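Local coordinates for amphoterin-induced protein 1 (Mus musculus, PDB 2XOT) that promotes the growth and fasciculation of neurites and may mediate homophilic and heterophilic cell-cell interaction, its extracellular leucine-rich repeats mediating homodimerization, at residues F106-S109 with D110-A113; Y208-F211 with S212-Y216; Q218-S221 with V222-Q226. All coordinates share one frame; numbering follows the deposited sequence.

The three contacts are local ones, met in order along the extracellular part of the protein. Contact 1 lies in the leucine-rich repeats, in the loop between strands 92-94 and 116-118, whereas contacts 2 and 3 both belong to the C-terminal cap (LRRCT). Contact 1 stands apart on the other side of the chain's centre: its centre is about 34 Å from that of contact 2 and about 31 Å from that of contact 3. Contacts 2 and 3 have centres about 10 Å apart and touch, helix 220-223 being the next helix after helix 205-216, a few residues on; Trp214 CB packs at 3.6 Å on Val222 CG2. Contact 3 also reaches the second subunit through Asp224 and Phe225.

Contact 1 of 3, residues F106-S109 with D110-A113; sequences FLFS and DLQA
Ser109 presents its carbonyl O to the side chain of Gln112, whose CG comes within 3.6 Å. This is a van der Waals approach. One residue earlier, the Phe108 carbonyl does the polar work: Leu111 N donates to Phe108 O at 2.9 Å, with an N-H...O angle of 156°, and the donor stands above the carbonyl plane. That bond closes a type I beta turn from Phe108 to Leu111, which follows another from Phe106 to Ser109. The two successive turns carry the chain from LRR 3 toward LRR 4, between strands 92-94 and 116-118 of the parallel repeat sheet. Beside this turn the Phe108 and Leu111 side chains meet obliquely: Leu111 CD1 sits at the edge of the phenyl ring, near its plane, 4.0 Å from Phe108 CD1. Leu111 CB also lies 3.4 Å from Phe108 O. With CG beside the backbone N (chi1 -69°), Asp110 keeps OD1 at 4.0 Å from Ser109 C, while its backbone N donates to a water at 2.7 Å. The same water donates to Leu107 O at 2.8 Å and thus bridges the two turns. Ser109 OG is hydrogen-bonded to Glu133 O, and Phe108 packs on Met135, both tying the bend to the following repeat loop.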
ATOM      1  N   PHE B 106       4.386  13.601  22.007  1.00 29.76           N
ATOM      2  CA  PHE B 106       4.655  14.099  20.662  1.00 28.84           C
ATOM      3  C   PHE B 106       5.754  13.382  19.870  1.00 28.19           C
ATOM      4  O   PHE B 106       6.188  13.892  18.837  1.00 27.92           O
ATOM      5  CB  PHE B 106       4.912  15.606  20.698  1.00 30.07           C
ATOM      6  CG  PHE B 106       4.001  16.340  21.636  1.00 30.74           C
ATOM      7  CD1 PHE B 106       2.634  16.210  21.529  1.00 32.22           C
ATOM      8  CD2 PHE B 106       4.514  17.136  22.645  1.00 33.38           C
ATOM      9  CE1 PHE B 106       1.788  16.867  22.402  1.00 33.92           C
ATOM     10  CE2 PHE B 106       3.674  17.790  23.522  1.00 32.47           C
ATOM     11  CZ  PHE B 106       2.319  17.660  23.404  1.00 32.09           C
ATOM     12  N   LEU B 107       6.170  12.190  20.304  1.00 27.08           N
ATOM     13  CA  LEU B 107       7.279  11.473  19.643  1.00 26.76           C
ATOM     14  C   LEU B 107       7.051  11.188  18.156  1.00 26.32           C
ATOM     15  O   LEU B 107       7.992  11.230  17.371  1.00 26.16           O
ATOM     16  CB  LEU B 107       7.591  10.152  20.365  1.00 26.31           C
ATOM     17  CG  LEU B 107       8.880   9.436  19.982  1.00 26.94           C
ATOM     18  CD1 LEU B 107      10.115  10.306  20.267  1.00 26.52           C
ATOM     19  CD2 LEU B 107       8.984   8.111  20.723  1.00 26.10           C
ATOM     20  N   PHE B 108       5.803  10.924  17.766  1.00 25.87           N
ATOM     21  CA  PHE B 108       5.480  10.587  16.373  1.00 25.18           C
ATOM     22  C   PHE B 108       4.663  11.678  15.692  1.00 25.48           C
ATOM     23  O   PHE B 108       4.234  11.507  14.570  1.00 26.19           O
ATOM     24  CB  PHE B 108       4.722   9.260  16.332  1.00 24.38           C
ATOM     25  CG  PHE B 108       5.515   8.083  16.895  1.00 23.95           C
ATOM     26  CD1 PHE B 108       6.632   7.611  16.242  1.00 22.47           C
ATOM     27  CD2 PHE B 108       5.137   7.472  18.076  1.00 22.36           C
ATOM     28  CE1 PHE B 108       7.363   6.562  16.750  1.00 22.29           C
ATOM     29  CE2 PHE B 108       5.864   6.410  18.573  1.00 22.72           C
ATOM     30  CZ  PHE B 108       6.979   5.967  17.907  1.00 23.31           C
ATOM     31  N   SER B 109       4.479  12.805  16.368  1.00 26.07           N
ATOM     32  CA  SER B 109       3.631  13.890  15.883  1.00 26.58           C
ATOM     33  C   SER B 109       4.111  14.603  14.622  1.00 26.62           C
ATOM     34  O   SER B 109       3.320  15.285  13.964  1.00 26.63           O
ATOM     35  CB  SER B 109       3.428  14.918  16.986  1.00 26.62           C
ATOM     36  OG  SER B 109       2.653  14.348  17.998  1.00 29.35           O
ATOM     37  N   ASP B 110       5.386  14.453  14.274  1.00 26.98           N
ATOM     38  CA  ASP B 110       5.867  14.967  12.983  1.00 27.04           C
ATOM     39  C   ASP B 110       5.429  14.033  11.820  1.00 26.80           C
ATOM     40  O   ASP B 110       5.529  14.411  10.659  1.00 26.52           O
ATOM     41  CB  ASP B 110       7.391  15.133  12.992  1.00 27.41           C
ATOM     42  CG  ASP B 110       7.866  16.260  13.923  1.00 29.40           C
ATOM     43  OD1 ASP B 110       7.109  17.231  14.122  1.00 30.05           O
ATOM     44  OD2 ASP B 110       9.000  16.159  14.450  1.00 34.07           O
ATOM     45  N   LEU B 111       4.946  12.826  12.130  1.00 26.69           N
ATOM     46  CA  LEU B 111       4.552  11.849  11.070  1.00 26.10           C
ATOM     47  C   LEU B 111       3.075  11.927  10.746  1.00 26.07           C
ATOM     48  O   LEU B 111       2.287  10.999  11.038  1.00 24.32           O
ATOM     49  CB  LEU B 111       4.937  10.416  11.461  1.00 25.88           C
ATOM     50  CG  LEU B 111       6.419  10.172  11.726  1.00 25.40           C
ATOM     51  CD1 LEU B 111       6.611   8.817  12.414  1.00 23.12           C
ATOM     52  CD2 LEU B 111       7.255  10.285  10.443  1.00 24.98           C
ATOM     53  N   GLN B 112       2.709  13.028  10.098  1.00 26.27           N
ATOM     54  CA  GLN B 112       1.302  13.326   9.819  1.00 27.79           C
ATOM     55  C   GLN B 112       0.695  12.585   8.620  1.00 25.95           C
ATOM     56  O   GLN B 112      -0.522  12.636   8.417  1.00 26.31           O
ATOM     57  CB  GLN B 112       1.115  14.836   9.653  1.00 27.93           C
ATOM     58  CG  GLN B 112       1.485  15.619  10.919  1.00 31.39           C
ATOM     59  CD  GLN B 112       0.772  16.971  11.022  1.00 32.65           C
ATOM     60  OE1 GLN B 112       0.176  17.446  10.063  1.00 40.27           O
ATOM     61  NE2 GLN B 112       0.825  17.581  12.199  1.00 40.32           N
ATOM     62  N   ALA B 113       1.531  11.905   7.834  1.00 24.69           N
ATOM     63  CA  ALA B 113       1.071  11.064   6.730  1.00 23.86           C
ATOM     64  C   ALA B 113       1.225   9.581   7.028  1.00 22.40           C
ATOM     65  O   ALA B 113       0.880   8.755   6.186  1.00 22.37           O
ATOM     66  CB  ALA B 113       1.828  11.411   5.449  1.00 24.47           C
TER
HETATM   67  O   HOH W   1       7.430  13.303  15.589  1.00 34.46           O

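Contact 2 of 3, residues Y208-F211 with S212-Y216; sequences YQLF and SHWQY
Tyr208 lays one face of its ring against Ser212, one helical turn on. Ser212 CB stands 4.2 Å from the ring centroid and 16° off the normal, a CH-pi contact over the face; with CG anti to the backbone N (chi1 166°), the Tyr208 ring comes beside Ser212. In the backbone, Ser212 N donates to Tyr208 O at 2.8 Å. Gln209 contributes its backbone, with His213 N donating to Gln209 O at 3.2 Å from above the carbonyl plane. Leu210 makes the principal apolar contact. Its CG lies 3.5 Å above the plane of the Trp214 indole, over one face and displaced toward the rim; CD1 comes to 3.6 Å from Trp214 NE1, while CD2 touches Trp214 CZ2. Leu210 O accepts Trp214 N at 3.1 Å, an i to i+4 alpha-helical bond, here with the donor in the carbonyl plane. Phe211 meets the other end of the indole: its ring and the six-membered ring have centroids 5.3 Å apart and planes at 58°, an oblique pairing. Gln215 N donates to Phe211 O at 2.8 Å. The stretch belongs to helix 205-216 of the C-terminal cap. Leu210 also rests on Leu180 and Leu183 of helix 180-184, whereas Trp214 packs against Ser221 and Val222 of helix 220-223.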
ATOM      1  N   TYR B 208     -16.956 -11.615  29.339  1.00 27.38           N
ATOM      2  CA  TYR B 208     -17.494 -12.660  28.483  1.00 27.19           C
ATOM      3  C   TYR B 208     -18.543 -12.108  27.504  1.00 26.82           C
ATOM      4  O   TYR B 208     -18.567 -12.458  26.332  1.00 26.82           O
ATOM      5  CB  TYR B 208     -18.119 -13.778  29.326  1.00 27.69           C
ATOM      6  CG  TYR B 208     -18.976 -14.698  28.497  1.00 27.49           C
ATOM      7  CD1 TYR B 208     -18.396 -15.570  27.584  1.00 29.08           C
ATOM      8  CD2 TYR B 208     -20.364 -14.676  28.596  1.00 26.93           C
ATOM      9  CE1 TYR B 208     -19.180 -16.405  26.786  1.00 28.19           C
ATOM     10  CE2 TYR B 208     -21.147 -15.502  27.816  1.00 26.23           C
ATOM     11  CZ  TYR B 208     -20.546 -16.363  26.910  1.00 28.41           C
ATOM     12  OH  TYR B 208     -21.298 -17.199  26.124  1.00 29.07           O
ATOM     13  N   GLN B 209     -19.393 -11.240  28.010  1.00 26.96           N
ATOM     14  CA  GLN B 209     -20.481 -10.661  27.245  1.00 27.53           C
ATOM     15  C   GLN B 209     -20.001  -9.773  26.112  1.00 26.89           C
ATOM     16  O   GLN B 209     -20.630  -9.727  25.049  1.00 27.22           O
ATOM     17  CB  GLN B 209     -21.407  -9.899  28.187  1.00 28.20           C
ATOM     18  CG  GLN B 209     -22.295 -10.876  28.953  1.00 30.84           C
ATOM     19  CD  GLN B 209     -22.825 -10.361  30.264  1.00 34.32           C
ATOM     20  OE1 GLN B 209     -23.389 -11.139  31.060  1.00 37.38           O
ATOM     21  NE2 GLN B 209     -22.652  -9.071  30.520  1.00 34.45           N
ATOM     22  N   LEU B 210     -18.892  -9.069  26.338  1.00 25.96           N
ATOM     23  CA  LEU B 210     -18.266  -8.279  25.289  1.00 24.75           C
ATOM     24  C   LEU B 210     -17.784  -9.184  24.158  1.00 23.91           C
ATOM     25  O   LEU B 210     -18.162  -9.006  23.014  1.00 23.34           O
ATOM     26  CB  LEU B 210     -17.100  -7.455  25.854  1.00 24.48           C
ATOM     27  CG  LEU B 210     -16.407  -6.551  24.813  1.00 25.25           C
ATOM     28  CD1 LEU B 210     -17.139  -5.175  24.633  1.00 24.38           C
ATOM     29  CD2 LEU B 210     -14.943  -6.346  25.162  1.00 25.72           C
ATOM     30  N   PHE B 211     -16.937 -10.149  24.485  1.00 23.86           N
ATOM     31  CA  PHE B 211     -16.339 -11.010  23.481  1.00 24.13           C
ATOM     32  C   PHE B 211     -17.385 -11.934  22.828  1.00 25.13           C
ATOM     33  O   PHE B 211     -17.249 -12.316  21.664  1.00 25.77           O
ATOM     34  CB  PHE B 211     -15.168 -11.785  24.099  1.00 24.32           C
ATOM     35  CG  PHE B 211     -13.921 -10.943  24.270  1.00 24.00           C
ATOM     36  CD1 PHE B 211     -13.145 -10.611  23.179  1.00 24.93           C
ATOM     37  CD2 PHE B 211     -13.561 -10.435  25.500  1.00 24.56           C
ATOM     38  CE1 PHE B 211     -12.032  -9.794  23.311  1.00 24.70           C
ATOM     39  CE2 PHE B 211     -12.423  -9.629  25.626  1.00 24.02           C
ATOM     40  CZ  PHE B 211     -11.668  -9.323  24.541  1.00 22.16           C
ATOM     41  N   SER B 212     -18.424 -12.281  23.584  1.00 25.78           N
ATOM     42  CA  SER B 212     -19.536 -13.077  23.061  1.00 27.19           C
ATOM     43  C   SER B 212     -20.244 -12.319  21.934  1.00 26.83           C
ATOM     44  O   SER B 212     -20.507 -12.868  20.878  1.00 27.96           O
ATOM     45  CB  SER B 212     -20.517 -13.416  24.190  1.00 27.61           C
ATOM     46  OG  SER B 212     -21.661 -14.101  23.702  1.00 30.40           O
ATOM     47  N   HIS B 213     -20.512 -11.040  22.148  1.00 26.84           N
ATOM     48  CA  HIS B 213     -21.037 -10.207  21.098  1.00 26.57           C
ATOM     49  C   HIS B 213     -20.101 -10.161  19.883  1.00 26.43           C
ATOM     50  O   HIS B 213     -20.530 -10.413  18.757  1.00 25.02           O
ATOM     51  CB  HIS B 213     -21.319  -8.793  21.622  1.00 27.78           C
ATOM     52  CG  HIS B 213     -21.781  -7.852  20.557  1.00 28.55           C
ATOM     53  ND1 HIS B 213     -22.898  -8.105  19.795  1.00 29.85           N
ATOM     54  CD2 HIS B 213     -21.258  -6.695  20.092  1.00 29.20           C
ATOM     55  CE1 HIS B 213     -23.051  -7.137  18.912  1.00 30.88           C
ATOM     56  NE2 HIS B 213     -22.071  -6.263  19.075  1.00 31.78           N
ATOM     57  N   TRP B 214     -18.816  -9.879  20.116  1.00 25.89           N
ATOM     58  CA  TRP B 214     -17.842  -9.780  19.032  1.00 25.97           C
ATOM     59  C   TRP B 214     -17.756 -11.067  18.230  1.00 26.69           C
ATOM     60  O   TRP B 214     -17.583 -11.044  16.998  1.00 27.34           O
ATOM     61  CB  TRP B 214     -16.455  -9.428  19.585  1.00 25.84           C
ATOM     62  CG  TRP B 214     -16.346  -8.061  20.207  1.00 25.06           C
ATOM     63  CD1 TRP B 214     -17.348  -7.274  20.686  1.00 26.48           C
ATOM     64  CD2 TRP B 214     -15.136  -7.354  20.461  1.00 25.57           C
ATOM     65  NE1 TRP B 214     -16.832  -6.106  21.203  1.00 25.67           N
ATOM     66  CE2 TRP B 214     -15.475  -6.137  21.072  1.00 26.25           C
ATOM     67  CE3 TRP B 214     -13.793  -7.630  20.216  1.00 26.49           C
ATOM     68  CZ2 TRP B 214     -14.522  -5.196  21.442  1.00 26.60           C
ATOM     69  CZ3 TRP B 214     -12.851  -6.700  20.592  1.00 26.02           C
ATOM     70  CH2 TRP B 214     -13.220  -5.502  21.197  1.00 25.81           C
ATOM     71  N   GLN B 215     -17.885 -12.195  18.923  1.00 27.53           N
ATOM     72  CA  GLN B 215     -17.908 -13.503  18.270  1.00 28.71           C
ATOM     73  C   GLN B 215     -19.157 -13.719  17.387  1.00 29.31           C
ATOM     74  O   GLN B 215     -19.062 -14.191  16.252  1.00 29.13           O
ATOM     75  CB  GLN B 215     -17.836 -14.603  19.325  1.00 28.61           C
ATOM     76  CG  GLN B 215     -17.626 -15.975  18.736  1.00 29.51           C
ATOM     77  CD  GLN B 215     -17.732 -17.068  19.760  1.00 29.01           C
ATOM     78  OE1 GLN B 215     -18.680 -17.119  20.532  1.00 29.47           O
ATOM     79  NE2 GLN B 215     -16.740 -17.950  19.782  1.00 30.35           N
ATOM     80  N   TYR B 216     -20.324 -13.377  17.920  1.00 30.36           N
ATOM     81  CA  TYR B 216     -21.566 -13.440  17.153  1.00 31.63           C
ATOM     82  C   TYR B 216     -21.460 -12.567  15.881  1.00 31.31           C
ATOM     83  O   TYR B 216     -21.928 -12.945  14.819  1.00 30.90           O
ATOM     84  CB  TYR B 216     -22.749 -12.999  18.033  1.00 33.03           C
ATOM     85  CG  TYR B 216     -24.017 -12.667  17.261  1.00 34.82           C
ATOM     86  CD1 TYR B 216     -24.880 -13.664  16.831  1.00 36.40           C
ATOM     87  CD2 TYR B 216     -24.346 -11.350  16.971  1.00 36.10           C
ATOM     88  CE1 TYR B 216     -26.047 -13.358  16.122  1.00 36.98           C
ATOM     89  CE2 TYR B 216     -25.515 -11.027  16.263  1.00 38.11           C
ATOM     90  CZ  TYR B 216     -26.353 -12.037  15.839  1.00 37.40           C
ATOM     91  OH  TYR B 216     -27.503 -11.712  15.144  1.00 38.60           O
TER

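Contact 3 of 3, residues Q218-S221 with V222-Q226; sequences QLSS and VMDFQ
Met223 folds back over the start of the short helix, and Met223 CG lies 3.6 Å from Gln218 C. The side chain bends at chi2 (-51°) and again at chi3, which takes SD past Gln218 CA and leaves CE near Leu219 O. At the other end of the segment the carboxylate of Asp224 comes near Ser220: with CG anti to the carbonyl carbon (chi1 -63°), Asp224 OD2 comes alongside Ser220 CB at 3.6 Å. Its amide N donates to Ser220 O at 2.9 Å, so side chain and backbone both approach the same residue. Leu219 occupies the N-cap position of helix 220-223, just after a Schellman motif in which Gln218, with positive phi, closes helix 205-216; the segment is therefore a helix-to-helix junction in the C-terminal cap. Leu219 O accepts two backbone donors. Met223 N lies in the carbonyl plane at 2.9 Å with a nearly straight N-H...O angle of 174°, whereas Val222 N reaches it at 3.0 Å from above that plane. An alanine in place of Asp224 removes the carboxylate, which would probably leave a gap beside Ser220 CB and take away part of the surface on which Tyr40 of the second subunit packs. Phe225 turns its ring edge to Ser221 O, which lies 4.0 Å from Phe225 CD2, and it stacks on His197 of the same chain. Tyr40 of the second subunit also meets the Phe225 ring. Ser221 OG is hydrogen-bonded to Lys191 O.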
ATOM      1  N   GLN B 218     -18.806 -12.063  14.262  1.00 29.03           N
ATOM      2  CA  GLN B 218     -17.720 -12.602  13.465  1.00 29.11           C
ATOM      3  C   GLN B 218     -16.619 -11.595  13.184  1.00 27.88           C
ATOM      4  O   GLN B 218     -16.055 -11.565  12.097  1.00 28.01           O
ATOM      5  CB  GLN B 218     -18.262 -13.236  12.176  1.00 29.16           C
ATOM      6  CG  GLN B 218     -18.974 -14.546  12.450  1.00 30.66           C
ATOM      7  CD  GLN B 218     -19.429 -15.226  11.174  1.00 32.53           C
ATOM      8  OE1 GLN B 218     -20.357 -14.774  10.517  1.00 37.86           O
ATOM      9  NE2 GLN B 218     -18.753 -16.307  10.810  1.00 38.00           N
ATOM     10  N   LEU B 219     -16.291 -10.796  14.199  1.00 26.96           N
ATOM     11  CA  LEU B 219     -15.186  -9.855  14.118  1.00 26.26           C
ATOM     12  C   LEU B 219     -13.867 -10.633  14.084  1.00 25.87           C
ATOM     13  O   LEU B 219     -13.696 -11.590  14.828  1.00 24.74           O
ATOM     14  CB  LEU B 219     -15.205  -8.909  15.320  1.00 25.84           C
ATOM     15  CG  LEU B 219     -16.475  -8.086  15.544  1.00 25.87           C
ATOM     16  CD1 LEU B 219     -16.275  -7.125  16.704  1.00 26.27           C
ATOM     17  CD2 LEU B 219     -16.945  -7.332  14.279  1.00 27.15           C
ATOM     18  N   SER B 220     -12.953 -10.205  13.218  1.00 25.93           N
ATOM     19  CA  SER B 220     -11.679 -10.898  12.990  1.00 26.54           C
ATOM     20  C   SER B 220     -10.836 -10.983  14.219  1.00 26.69           C
ATOM     21  O   SER B 220     -10.163 -11.981  14.438  1.00 26.51           O
ATOM     22  CB  SER B 220     -10.878 -10.172  11.932  1.00 26.64           C
ATOM     23  OG  SER B 220     -11.655 -10.058  10.771  1.00 26.80           O
ATOM     24  N   SER B 221     -10.877  -9.921  15.022  1.00 27.55           N
ATOM     25  CA  SER B 221     -10.125  -9.859  16.280  1.00 28.03           C
ATOM     26  C   SER B 221     -10.467 -11.050  17.201  1.00 28.14           C
ATOM     27  O   SER B 221      -9.629 -11.499  17.984  1.00 28.94           O
ATOM     28  CB  SER B 221     -10.383  -8.512  16.986  1.00 27.29           C
ATOM     29  OG  SER B 221     -11.764  -8.295  17.260  1.00 27.40           O
ATOM     30  N   VAL B 222     -11.697 -11.554  17.099  1.00 28.14           N
ATOM     31  CA  VAL B 222     -12.111 -12.760  17.821  1.00 27.51           C
ATOM     32  C   VAL B 222     -11.976 -14.034  16.974  1.00 27.65           C
ATOM     33  O   VAL B 222     -11.345 -15.003  17.399  1.00 27.06           O
ATOM     34  CB  VAL B 222     -13.566 -12.620  18.326  1.00 27.94           C
ATOM     35  CG1 VAL B 222     -14.125 -13.970  18.761  1.00 26.80           C
ATOM     36  CG2 VAL B 222     -13.629 -11.626  19.479  1.00 27.66           C
ATOM     37  N   MET B 223     -12.548 -14.038  15.775  1.00 27.71           N
ATOM     38  CA  MET B 223     -12.512 -15.237  14.922  1.00 27.62           C
ATOM     39  C   MET B 223     -11.077 -15.745  14.644  1.00 27.20           C
ATOM     40  O   MET B 223     -10.828 -16.950  14.672  1.00 26.88           O
ATOM     41  CB  MET B 223     -13.252 -14.999  13.608  1.00 27.59           C
ATOM     42  CG  MET B 223     -14.712 -14.626  13.763  1.00 28.97           C
ATOM     43  SD  MET B 223     -15.684 -15.708  14.829  1.00 30.51           S
ATOM     44  CE  MET B 223     -15.529 -14.823  16.341  1.00 32.16           C
ATOM     45  N   ASP B 224     -10.125 -14.849  14.418  1.00 26.18           N
ATOM     46  CA  ASP B 224      -8.762 -15.292  14.103  1.00 25.77           C
ATOM     47  C   ASP B 224      -7.987 -15.855  15.321  1.00 25.62           C
ATOM     48  O   ASP B 224      -7.008 -16.561  15.144  1.00 25.93           O
ATOM     49  CB  ASP B 224      -7.966 -14.149  13.467  1.00 26.14           C
ATOM     50  CG  ASP B 224      -8.525 -13.701  12.150  1.00 24.80           C
ATOM     51  OD1 ASP B 224      -9.277 -14.446  11.532  1.00 27.22           O
ATOM     52  OD2 ASP B 224      -8.198 -12.596  11.707  1.00 26.19           O
ATOM     53  N   PHE B 225      -8.447 -15.570  16.532  1.00 25.18           N
ATOM     54  CA  PHE B 225      -7.675 -15.795  17.760  1.00 25.68           C
ATOM     55  C   PHE B 225      -8.468 -16.328  18.934  1.00 26.09           C
ATOM     56  O   PHE B 225      -8.058 -16.161  20.092  1.00 26.02           O
ATOM     57  CB  PHE B 225      -7.003 -14.481  18.167  1.00 25.23           C
ATOM     58  CG  PHE B 225      -6.015 -14.003  17.158  1.00 25.63           C
ATOM     59  CD1 PHE B 225      -4.784 -14.624  17.042  1.00 26.06           C
ATOM     60  CD2 PHE B 225      -6.309 -12.951  16.309  1.00 25.15           C
ATOM     61  CE1 PHE B 225      -3.864 -14.209  16.091  1.00 23.68           C
ATOM     62  CE2 PHE B 225      -5.391 -12.550  15.359  1.00 23.75           C
ATOM     63  CZ  PHE B 225      -4.171 -13.171  15.266  1.00 24.30           C
ATOM     64  N   GLN B 226      -9.582 -17.005  18.654  1.00 26.40           N
ATOM     65  CA  GLN B 226     -10.459 -17.502  19.719  1.00 27.39           C
ATOM     66  C   GLN B 226      -9.702 -18.316  20.793  1.00 26.42           C
ATOM     67  O   GLN B 226      -9.966 -18.178  21.985  1.00 26.32           O
ATOM     68  CB  GLN B 226     -11.574 -18.360  19.123  1.00 26.98           C
ATOM     69  CG  GLN B 226     -12.596 -17.580  18.374  1.00 28.97           C
ATOM     70  CD  GLN B 226     -13.691 -18.473  17.812  1.00 30.17           C
ATOM     71  OE1 GLN B 226     -13.494 -19.141  16.788  1.00 36.01           O
ATOM     72  NE2 GLN B 226     -14.838 -18.496  18.480  1.00 30.83           N
TER